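Local coordinates for DUF4276 family protein (Pyrococcus horikoshii, PDB 2P62) that is of unknown function but belongs to a Toprim-like clan, many of whose members carry out metal-dependent chemistry on nucleic acids, at residues I192-N197 / S205-K210; G10-S15 / K150-S155; E22-F27 / R218-L223. All coordinates share one frame; numbering follows the deposited sequence.

Contact 1 (I192-N197 / S205-K210); sequences ILSIAN and SGLYEK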
loop_
_atom_site.group_PDB
_atom_site.type_symbol
_atom_site.label_atom_id
_atom_site.label_comp_id
_atom_site.label_asym_id
_atom_site.label_seq_id
_atom_site.Cartn_x
_atom_site.Cartn_y
_atom_site.Cartn_z
ATOM N N ILE A 192 8.433 13.326 -0.835
ATOM C CA ILE A 192 9.082 14.227 -1.770
ATOM C C ILE A 192 9.817 13.332 -2.749
ATOM O O ILE A 192 9.889 13.626 -3.944
ATOM C CB ILE A 192 10.094 15.140 -1.064
ATOM C CG1 ILE A 192 9.356 16.061 -0.099
ATOM C CG2 ILE A 192 10.899 15.931 -2.097
ATOM C CD1 ILE A 192 10.250 17.021 0.616
ATOM N N LEU A 193 10.355 12.230 -2.230
ATOM C CA LEU A 193 11.070 11.257 -3.052
ATOM C C LEU A 193 10.125 10.667 -4.109
ATOM O O LEU A 193 10.540 10.425 -5.237
ATOM C CB LEU A 193 11.644 10.125 -2.183
ATOM C CG LEU A 193 12.387 8.995 -2.920
ATOM C CD1 LEU A 193 13.649 9.547 -3.571
ATOM C CD2 LEU A 193 12.758 7.877 -1.949
ATOM N N SER A 194 8.861 10.437 -3.751
ATOM C CA SER A 194 7.895 9.889 -4.703
ATOM C C SER A 194 7.730 10.848 -5.883
ATOM O O SER A 194 7.609 10.434 -7.041
ATOM C CB SER A 194 6.528 9.680 -4.043
ATOM O OG SER A 194 6.572 8.714 -3.018
ATOM N N ILE A 195 7.711 12.136 -5.567
ATOM C CA ILE A 195 7.564 13.173 -6.572
ATOM C C ILE A 195 8.839 13.296 -7.397
ATOM O O ILE A 195 8.787 13.407 -8.624
ATOM C CB ILE A 195 7.266 14.518 -5.905
ATOM C CG1 ILE A 195 5.942 14.419 -5.140
ATOM C CG2 ILE A 195 7.269 15.625 -6.943
ATOM C CD1 ILE A 195 5.621 15.636 -4.283
ATOM N N ALA A 196 9.985 13.261 -6.723
ATOM C CA ALA A 196 11.266 13.379 -7.408
ATOM C C ALA A 196 11.528 12.217 -8.351
ATOM O O ALA A 196 12.285 12.358 -9.307
ATOM C CB ALA A 196 12.398 13.486 -6.392
ATOM N N ASN A 197 10.917 11.067 -8.088
ATOM C CA ASN A 197 11.127 9.909 -8.957
ATOM C C ASN A 197 9.892 9.625 -9.794
ATOM O O ASN A 197 9.825 8.618 -10.499
ATOM C CB ASN A 197 11.476 8.667 -8.136
ATOM C CG ASN A 197 12.774 8.821 -7.367
ATOM O OD1 ASN A 197 13.247 7.878 -6.737
ATOM N ND2 ASN A 197 13.353 10.015 -7.412
ATOM N N SER A 205 6.215 1.457 -0.001
ATOM C CA SER A 205 6.982 0.225 0.048
ATOM C C SER A 205 7.370 -0.176 -1.369
ATOM O O SER A 205 8.474 -0.660 -1.601
ATOM C CB SER A 205 6.163 -0.889 0.706
ATOM O OG SER A 205 4.964 -1.158 -0.010
ATOM N N GLY A 206 6.453 0.031 -2.313
ATOM C CA GLY A 206 6.729 -0.306 -3.698
ATOM C C GLY A 206 7.802 0.591 -4.288
ATOM O O GLY A 206 8.558 0.183 -5.170
ATOM N N LEU A 207 7.865 1.824 -3.797
ATOM C CA LEU A 207 8.851 2.788 -4.266
ATOM C C LEU A 207 10.259 2.383 -3.818
ATOM O O LEU A 207 11.227 2.511 -4.571
ATOM C CB LEU A 207 8.509 4.188 -3.737
ATOM C CG LEU A 207 9.569 5.283 -3.926
ATOM C CD1 LEU A 207 9.836 5.512 -5.420
ATOM C CD2 LEU A 207 9.098 6.557 -3.252
ATOM N N TYR A 208 10.370 1.886 -2.592
ATOM C CA TYR A 208 11.668 1.468 -2.066
ATOM C C TYR A 208 12.264 0.345 -2.923
ATOM O O TYR A 208 13.452 0.385 -3.268
ATOM C CB TYR A 208 11.519 1.046 -0.596
ATOM C CG TYR A 208 10.908 2.137 0.264
ATOM C CD1 TYR A 208 10.277 1.833 1.469
ATOM C CD2 TYR A 208 10.915 3.477 -0.155
ATOM C CE1 TYR A 208 9.662 2.830 2.230
ATOM C CE2 TYR A 208 10.301 4.485 0.602
ATOM C CZ TYR A 208 9.673 4.150 1.790
ATOM O OH TYR A 208 9.015 5.099 2.539
ATOM N N GLU A 209 11.433 -0.640 -3.269
ATOM C CA GLU A 209 11.848 -1.767 -4.113
ATOM C C GLU A 209 12.317 -1.254 -5.469
ATOM O O GLU A 209 13.388 -1.624 -5.949
ATOM C CB GLU A 209 10.684 -2.749 -4.345
ATOM C CG GLU A 209 10.306 -3.607 -3.138
ATOM C CD GLU A 209 9.159 -4.580 -3.418
ATOM O OE1 GLU A 209 9.288 -5.412 -4.345
ATOM O OE2 GLU A 209 8.130 -4.508 -2.707
ATOM N N LYS A 210 11.506 -0.400 -6.082
ATOM C CA LYS A 210 11.838 0.154 -7.385
ATOM C C LYS A 210 13.113 0.996 -7.330
ATOM O O LYS A 210 14.075 0.723 -8.044
ATOM C CB LYS A 210 10.683 1.007 -7.906
ATOM C CG LYS A 210 10.898 1.510 -9.313
ATOM C CD LYS A 210 9.784 2.429 -9.756
ATOM C CE LYS A 210 10.072 3.002 -11.141
ATOM N NZ LYS A 210 9.224 4.205 -11.404
#

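Contact 2 (G10-S15 / K150-S155); sequences GKTDES and KELELS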
loop_
_atom_site.group_PDB
_atom_site.type_symbol
_atom_site.label_atom_id
_atom_site.label_comp_id
_atom_site.label_asym_id
_atom_site.label_seq_id
_atom_site.Cartn_x
_atom_site.Cartn_y
_atom_site.Cartn_z
ATOM N N GLY A 10 6.497 -3.554 9.495
ATOM C CA GLY A 10 5.498 -3.453 8.441
ATOM C C GLY A 10 5.972 -3.769 7.033
ATOM O O GLY A 10 7.114 -4.194 6.824
ATOM N N LYS A 11 5.083 -3.560 6.062
ATOM C CA LYS A 11 5.376 -3.823 4.654
ATOM C C LYS A 11 6.596 -3.038 4.179
ATOM O O LYS A 11 7.437 -3.579 3.460
ATOM C CB LYS A 11 4.174 -3.457 3.782
ATOM C CG LYS A 11 4.180 -4.090 2.396
ATOM C CD LYS A 11 3.857 -5.574 2.487
ATOM C CE LYS A 11 3.520 -6.194 1.123
ATOM N NZ LYS A 11 4.662 -6.194 0.170
ATOM N N THR A 12 6.692 -1.768 4.570
ATOM C CA THR A 12 7.829 -0.941 4.164
ATOM C C THR A 12 9.157 -1.607 4.538
ATOM O O THR A 12 10.079 -1.672 3.718
ATOM C CB THR A 12 7.781 0.478 4.808
ATOM O OG1 THR A 12 7.598 0.366 6.228
ATOM C CG2 THR A 12 6.640 1.307 4.213
ATOM N N ASP A 13 9.245 -2.110 5.773
ATOM C CA ASP A 13 10.459 -2.773 6.247
ATOM C C ASP A 13 10.671 -4.087 5.507
ATOM O O ASP A 13 11.808 -4.476 5.246
ATOM C CB ASP A 13 10.393 -3.046 7.759
ATOM C CG ASP A 13 9.840 -1.859 8.557
ATOM O OD1 ASP A 13 8.657 -1.916 8.953
ATOM O OD2 ASP A 13 10.577 -0.873 8.780
ATOM N N GLU A 14 9.585 -4.778 5.163
ATOM C CA GLU A 14 9.724 -6.041 4.442
ATOM C C GLU A 14 10.251 -5.823 3.017
ATOM O O GLU A 14 11.070 -6.601 2.532
ATOM C CB GLU A 14 8.388 -6.798 4.392
ATOM C CG GLU A 14 8.421 -8.042 3.494
ATOM C CD GLU A 14 7.030 -8.544 3.121
ATOM O OE1 GLU A 14 6.371 -9.196 3.957
ATOM O OE2 GLU A 14 6.588 -8.271 1.987
ATOM N N SER A 15 9.784 -4.771 2.348
ATOM C CA SER A 15 10.233 -4.487 0.983
ATOM C C SER A 15 11.702 -4.113 0.955
ATOM O O SER A 15 12.458 -4.594 0.108
ATOM C CB SER A 15 9.429 -3.342 0.361
ATOM O OG SER A 15 8.105 -3.736 0.088
ATOM N N LYS A 150 15.203 8.688 14.239
ATOM C CA LYS A 150 15.896 7.459 13.880
ATOM C C LYS A 150 14.925 6.338 13.556
ATOM O O LYS A 150 14.282 5.764 14.439
ATOM C CB LYS A 150 16.846 7.048 15.006
ATOM C CG LYS A 150 17.927 8.082 15.309
ATOM C CD LYS A 150 18.959 7.508 16.264
ATOM C CE LYS A 150 20.061 8.503 16.599
ATOM N NZ LYS A 150 19.548 9.643 17.418
ATOM N N GLU A 151 14.836 6.029 12.268
ATOM C CA GLU A 151 13.928 5.002 11.782
ATOM C C GLU A 151 14.254 4.664 10.340
ATOM O O GLU A 151 15.107 5.300 9.725
ATOM C CB GLU A 151 12.478 5.490 11.904
ATOM C CG GLU A 151 12.191 6.847 11.268
ATOM C CD GLU A 151 10.767 7.315 11.525
ATOM O OE1 GLU A 151 10.317 7.253 12.690
ATOM O OE2 GLU A 151 10.096 7.766 10.573
ATOM N N LEU A 152 13.575 3.656 9.809
ATOM C CA LEU A 152 13.792 3.212 8.436
ATOM C C LEU A 152 13.812 4.358 7.427
ATOM O O LEU A 152 14.640 4.380 6.517
ATOM C CB LEU A 152 12.706 2.204 8.051
ATOM C CG LEU A 152 12.813 1.328 6.793
ATOM C CD1 LEU A 152 11.815 1.816 5.774
ATOM C CD2 LEU A 152 14.233 1.304 6.236
ATOM N N GLU A 153 12.917 5.322 7.600
ATOM C CA GLU A 153 12.847 6.430 6.668
ATOM C C GLU A 153 14.069 7.353 6.725
ATOM O O GLU A 153 14.476 7.910 5.705
ATOM C CB GLU A 153 11.552 7.205 6.902
ATOM C CG GLU A 153 10.294 6.442 6.464
ATOM C CD GLU A 153 9.852 5.326 7.421
ATOM O OE1 GLU A 153 8.818 4.682 7.107
ATOM O OE2 GLU A 153 10.509 5.092 8.470
ATOM N N LEU A 154 14.657 7.495 7.913
ATOM C CA LEU A 154 15.838 8.330 8.084
ATOM C C LEU A 154 16.979 7.762 7.233
ATOM O O LEU A 154 17.712 8.502 6.584
ATOM C CB LEU A 154 16.257 8.390 9.559
ATOM C CG LEU A 154 17.233 9.540 9.878
ATOM C CD1 LEU A 154 16.510 10.853 9.641
ATOM C CD2 LEU A 154 17.739 9.461 11.317
ATOM N N SER A 155 17.121 6.445 7.229
ATOM C CA SER A 155 18.153 5.806 6.422
ATOM C C SER A 155 17.833 6.003 4.940
ATOM O O SER A 155 18.731 6.258 4.139
ATOM C CB SER A 155 18.223 4.312 6.731
ATOM O OG SER A 155 18.523 4.085 8.095
#

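Contact 3 (E22-F27 / R218-L223); sequences EKLYGF and RNRELL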
loop_
_atom_site.group_PDB
_atom_site.type_symbol
_atom_site.label_atom_id
_atom_site.label_comp_id
_atom_site.label_asym_id
_atom_site.label_seq_id
_atom_site.Cartn_x
_atom_site.Cartn_y
_atom_site.Cartn_z
ATOM N N GLU A 22 17.193 -10.029 -2.398
ATOM C CA GLU A 22 16.977 -10.611 -3.721
ATOM C C GLU A 22 17.942 -10.035 -4.756
ATOM O O GLU A 22 18.792 -10.744 -5.297
ATOM C CB GLU A 22 15.533 -10.366 -4.197
ATOM C CG GLU A 22 14.476 -11.189 -3.451
ATOM C CD GLU A 22 13.043 -11.014 -3.979
ATOM O OE1 GLU A 22 12.150 -11.737 -3.492
ATOM O OE2 GLU A 22 12.797 -10.171 -4.866
ATOM N N LYS A 23 17.819 -8.735 -4.998
ATOM C CA LYS A 23 18.622 -8.049 -5.998
ATOM C C LYS A 23 20.096 -7.854 -5.690
ATOM O O LYS A 23 20.895 -7.627 -6.596
ATOM C CB LYS A 23 17.971 -6.702 -6.325
ATOM C CG LYS A 23 16.534 -6.825 -6.842
ATOM C CD LYS A 23 16.450 -7.660 -8.126
ATOM C CE LYS A 23 15.021 -7.734 -8.688
ATOM N NZ LYS A 23 14.092 -8.498 -7.814
ATOM N N LEU A 24 20.465 -7.953 -4.422
ATOM C CA LEU A 24 21.860 -7.777 -4.051
ATOM C C LEU A 24 22.539 -9.085 -3.631
ATOM O O LEU A 24 23.715 -9.286 -3.916
ATOM C CB LEU A 24 21.964 -6.754 -2.927
ATOM C CG LEU A 24 23.354 -6.167 -2.700
ATOM C CD1 LEU A 24 23.765 -5.312 -3.901
ATOM C CD2 LEU A 24 23.331 -5.328 -1.445
ATOM N N TYR A 25 21.813 -9.980 -2.962
ATOM C CA TYR A 25 22.423 -11.239 -2.533
ATOM C C TYR A 25 21.975 -12.503 -3.253
ATOM O O TYR A 25 22.313 -13.594 -2.824
ATOM C CB TYR A 25 22.276 -11.435 -1.013
ATOM C CG TYR A 25 22.990 -10.379 -0.211
ATOM C CD1 TYR A 25 22.325 -9.237 0.204
ATOM C CD2 TYR A 25 24.352 -10.484 0.063
ATOM C CE1 TYR A 25 22.991 -8.218 0.868
ATOM C CE2 TYR A 25 25.037 -9.464 0.730
ATOM C CZ TYR A 25 24.345 -8.333 1.126
ATOM O OH TYR A 25 24.991 -7.303 1.770
ATOM N N GLY A 26 21.211 -12.360 -4.332
ATOM C CA GLY A 26 20.786 -13.524 -5.087
ATOM C C GLY A 26 19.691 -14.390 -4.497
ATOM O O GLY A 26 19.420 -15.472 -5.005
ATOM N N PHE A 27 19.051 -13.942 -3.431
ATOM C CA PHE A 27 17.989 -14.747 -2.858
ATOM C C PHE A 27 16.746 -14.712 -3.749
ATOM O O PHE A 27 16.456 -13.700 -4.389
ATOM C CB PHE A 27 17.666 -14.247 -1.449
ATOM C CG PHE A 27 18.456 -14.931 -0.375
ATOM C CD1 PHE A 27 17.901 -15.991 0.333
ATOM C CD2 PHE A 27 19.756 -14.541 -0.087
ATOM C CE1 PHE A 27 18.630 -16.659 1.316
ATOM C CE2 PHE A 27 20.497 -15.204 0.895
ATOM C CZ PHE A 27 19.931 -16.266 1.598
ATOM N N ARG A 218 22.109 1.019 -11.866
ATOM C CA ARG A 218 22.773 2.228 -12.360
ATOM C C ARG A 218 23.994 2.667 -11.563
ATOM O O ARG A 218 24.936 3.224 -12.134
ATOM C CB ARG A 218 21.790 3.406 -12.453
ATOM C CG ARG A 218 21.241 3.919 -11.127
ATOM C CD ARG A 218 20.372 5.162 -11.344
ATOM N NE ARG A 218 19.551 5.496 -10.179
ATOM C CZ ARG A 218 19.970 6.188 -9.122
ATOM N NH1 ARG A 218 21.213 6.643 -9.066
ATOM N NH2 ARG A 218 19.140 6.415 -8.112
ATOM N N ASN A 219 23.981 2.427 -10.255
ATOM C CA ASN A 219 25.102 2.813 -9.407
ATOM C C ASN A 219 25.181 1.922 -8.181
ATOM O O ASN A 219 24.894 2.345 -7.064
ATOM C CB ASN A 219 24.960 4.277 -8.988
ATOM C CG ASN A 219 26.206 4.818 -8.297
ATOM O OD1 ASN A 219 26.327 6.026 -8.076
ATOM N ND2 ASN A 219 27.131 3.926 -7.945
ATOM N N ARG A 220 25.590 0.680 -8.410
ATOM C CA ARG A 220 25.716 -0.317 -7.361
ATOM C C ARG A 220 26.597 0.134 -6.199
ATOM O O ARG A 220 26.260 -0.087 -5.034
ATOM C CB ARG A 220 26.269 -1.613 -7.961
ATOM C CG ARG A 220 26.168 -2.843 -7.056
ATOM C CD ARG A 220 26.317 -4.118 -7.878
ATOM N NE ARG A 220 26.113 -5.346 -7.111
ATOM C CZ ARG A 220 27.015 -5.890 -6.301
ATOM N NH1 ARG A 220 28.200 -5.313 -6.141
ATOM N NH2 ARG A 220 26.737 -7.024 -5.663
ATOM N N GLU A 221 27.719 0.772 -6.513
ATOM C CA GLU A 221 28.646 1.221 -5.478
ATOM C C GLU A 221 28.053 2.232 -4.521
ATOM O O GLU A 221 28.415 2.277 -3.340
ATOM C CB GLU A 221 29.916 1.784 -6.116
ATOM C CG GLU A 221 30.705 0.716 -6.857
ATOM C CD GLU A 221 30.842 -0.552 -6.026
ATOM O OE1 GLU A 221 31.346 -0.460 -4.880
ATOM O OE2 GLU A 221 30.437 -1.635 -6.514
ATOM N N LEU A 222 27.147 3.053 -5.030
ATOM C CA LEU A 222 26.507 4.048 -4.191
ATOM C C LEU A 222 25.695 3.341 -3.091
ATOM O O LEU A 222 25.792 3.706 -1.923
ATOM C CB LEU A 222 25.601 4.940 -5.041
ATOM C CG LEU A 222 24.916 6.055 -4.254
ATOM C CD1 LEU A 222 25.963 7.052 -3.754
ATOM C CD2 LEU A 222 23.897 6.744 -5.141
ATOM N N LEU A 223 24.910 2.327 -3.467
ATOM C CA LEU A 223 24.090 1.577 -2.508
ATOM C C LEU A 223 24.956 0.855 -1.477
ATOM O O LEU A 223 24.659 0.861 -0.278
ATOM C CB LEU A 223 23.212 0.539 -3.220
ATOM C CG LEU A 223 22.342 -0.332 -2.290
ATOM C CD1 LEU A 223 21.171 0.500 -1.788
ATOM C CD2 LEU A 223 21.838 -1.574 -3.021
#

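Contact 1 (I192-N197 / S205-K210)
Ser-194 and Leu-207 bring their CA atoms to 7.2 Å of each other, where helix 186-196 and helix 204-218 meet at a steep incline. This is helix-helix packing in the helical part of the Toprim-like chain, and a short, mostly non-helical connection links the two helices. Leu-207 is the inserting side chain. With CG anti to the backbone N (chi1 170°), it reaches across and sends its two methyls to different neighbours. CD2 enters between Leu-193 and Ser-194. Leu-207 CD2 lies 4.1 Å from Leu-193 CD2, the two leucines crossing at a slant, and 3.8 Å from Ser-194 CA. The other methyl goes to the end of the helix, where Leu-207 CD1 stands 4.4 Å from Asn-197 OD1. Asn-197 is the residue at which the chain leaves helical geometry. Leu-207 therefore meets residues from adjacent turns, and the interface rests on van der Waals contact. Tyr-199 in the connecting loop also packs on Leu-207. The second subunit is close by: Ser-205 N bonds to Asp-202 OD1 of that subunit, and an interchain disulfide is seen at Cys-203. The hydroxyl of Ser-194 is turned back along its own helix and weakly hydrogen-bonded to Met-190 O, while Leu-207 CD2 sits 3.3 Å from Ser-194 OG.

Contact 2 (G10-S15 / K150-S155)
Asp-13 and Leu-152 lie alongside each other, their side chains running opposite ways, where the first turns of two helices meet close to the centre of the chain, in a protein of the Toprim-like clan. One carboxylate oxygen, Asp-13 OD2, does the touching, 3.7 Å from Leu-152 CG and 3.8 Å from Leu-152 CB. Leu-152 places its CG anti to the backbone N (chi1 -167°), and Leu-152 CD1 lies 4.4 Å from Thr-12 CB. The aspartate is steadied by its other oxygen. Asp-13 OD1 accepts the backbone N-H of Gly-10 on its anti lone pair, at 2.8 Å from Gly-10 N and an N-H...O angle of 148°. Gly-10 is the N-cap of helix 11-23 and Asp-13 its third helical residue, so this is one half of a capping box, from the N3 side chain to the N-cap N-H; the glycine has no side chain to return the other. Replacing this aspartate with alanine removes both carboxylate oxygens, which would probably leave the Gly-10 N-H without this acceptor and open a gap beside Leu-152 CG. Further out, Glu-151 is the N-cap of helix 152-162. Asp-97 and Asp-99 form a D-x-D arrangement that probably corresponds to the acidic motif of Toprim domains: Asp-97 OD1 accepts a hydrogen bond from Leu-152 N, and Asp-99 OD2 a weak one from Lys-150 N. Met-136 of strand 129-136 packs on Leu-152 and ties it to the sheet. Glu-153 OE1 is salt-bridged to Lys-187, and Glu-153 OE2 lies 6.0 Å from Asp-13 OD2, like charges not in contact.

Contact 3 (E22-F27 / R218-L223)
Arg-220 NH2 rests 3.9 Å from Leu-24 CD1, a charged group laid against a methyl. Leu-24 CD1 also stands 4.0 Å from Arg-220 NE, so it meets the guanidinium obliquely, near NE and NH2. The arginine gets there by extension, with CG anti to the backbone N (chi1 -167°) and the chain straight from CG to NE. Its aliphatic part thus leads the charged end out to the leucine, and the two side chains lie at a slant to one another. One helical turn on from the arginine, Leu-223 supplies the apolar part, Leu-223 CD2 lying 4.3 Å from Leu-24 CD1. A single methyl of Leu-24 is therefore shared by a charged group and by a buried leucine, and Leu-223 itself rests on Ile-216 of helix 204-218. In the 22-27 segment the chain is carried out of helix 11-23. Gly-26 N makes a weak hydrogen bond to Glu-22 O (3.1 Å), and Gly-26 has positive phi, which a glycine readily accepts. Glu-22, salt-bridged to Arg-28, and Phe-27, packed on Leu-53 and Lys-55, lead from there to the sheet. Leu-24 and Arg-220 thus join, at a partly exposed margin, the end of the helix that follows strand 2-7 to the first turn of helix 220-229 in the C-terminal helical region, a packing of helix end against helix start.

Overall arrangement
Contacts 2 and 3 both use helix 11-23, one at its start and one at its end, while contacts 1 and 3 lie on the consecutive helices 204-218 and 220-229. Contact 1 is the most buried, though peripheral to the chain, and sets a leucine among a leucine methyl, a hydroxyl and an amide oxygen. Contact 2 is nearest the chain's centre and sets a carboxylate against a leucine among acidic residues. Contact 3 is at the margin and mixes a guanidinium with methyls. Contacts 1 and 2 both touch the second subunit and each other: Glu-209 OE2 and Ser-15 OG, 2.9 Å apart, probably form a hydrogen bond. Contact 3 stays about 6 Å from contact 1 and about 7 Å from contact 2 between nearest atoms.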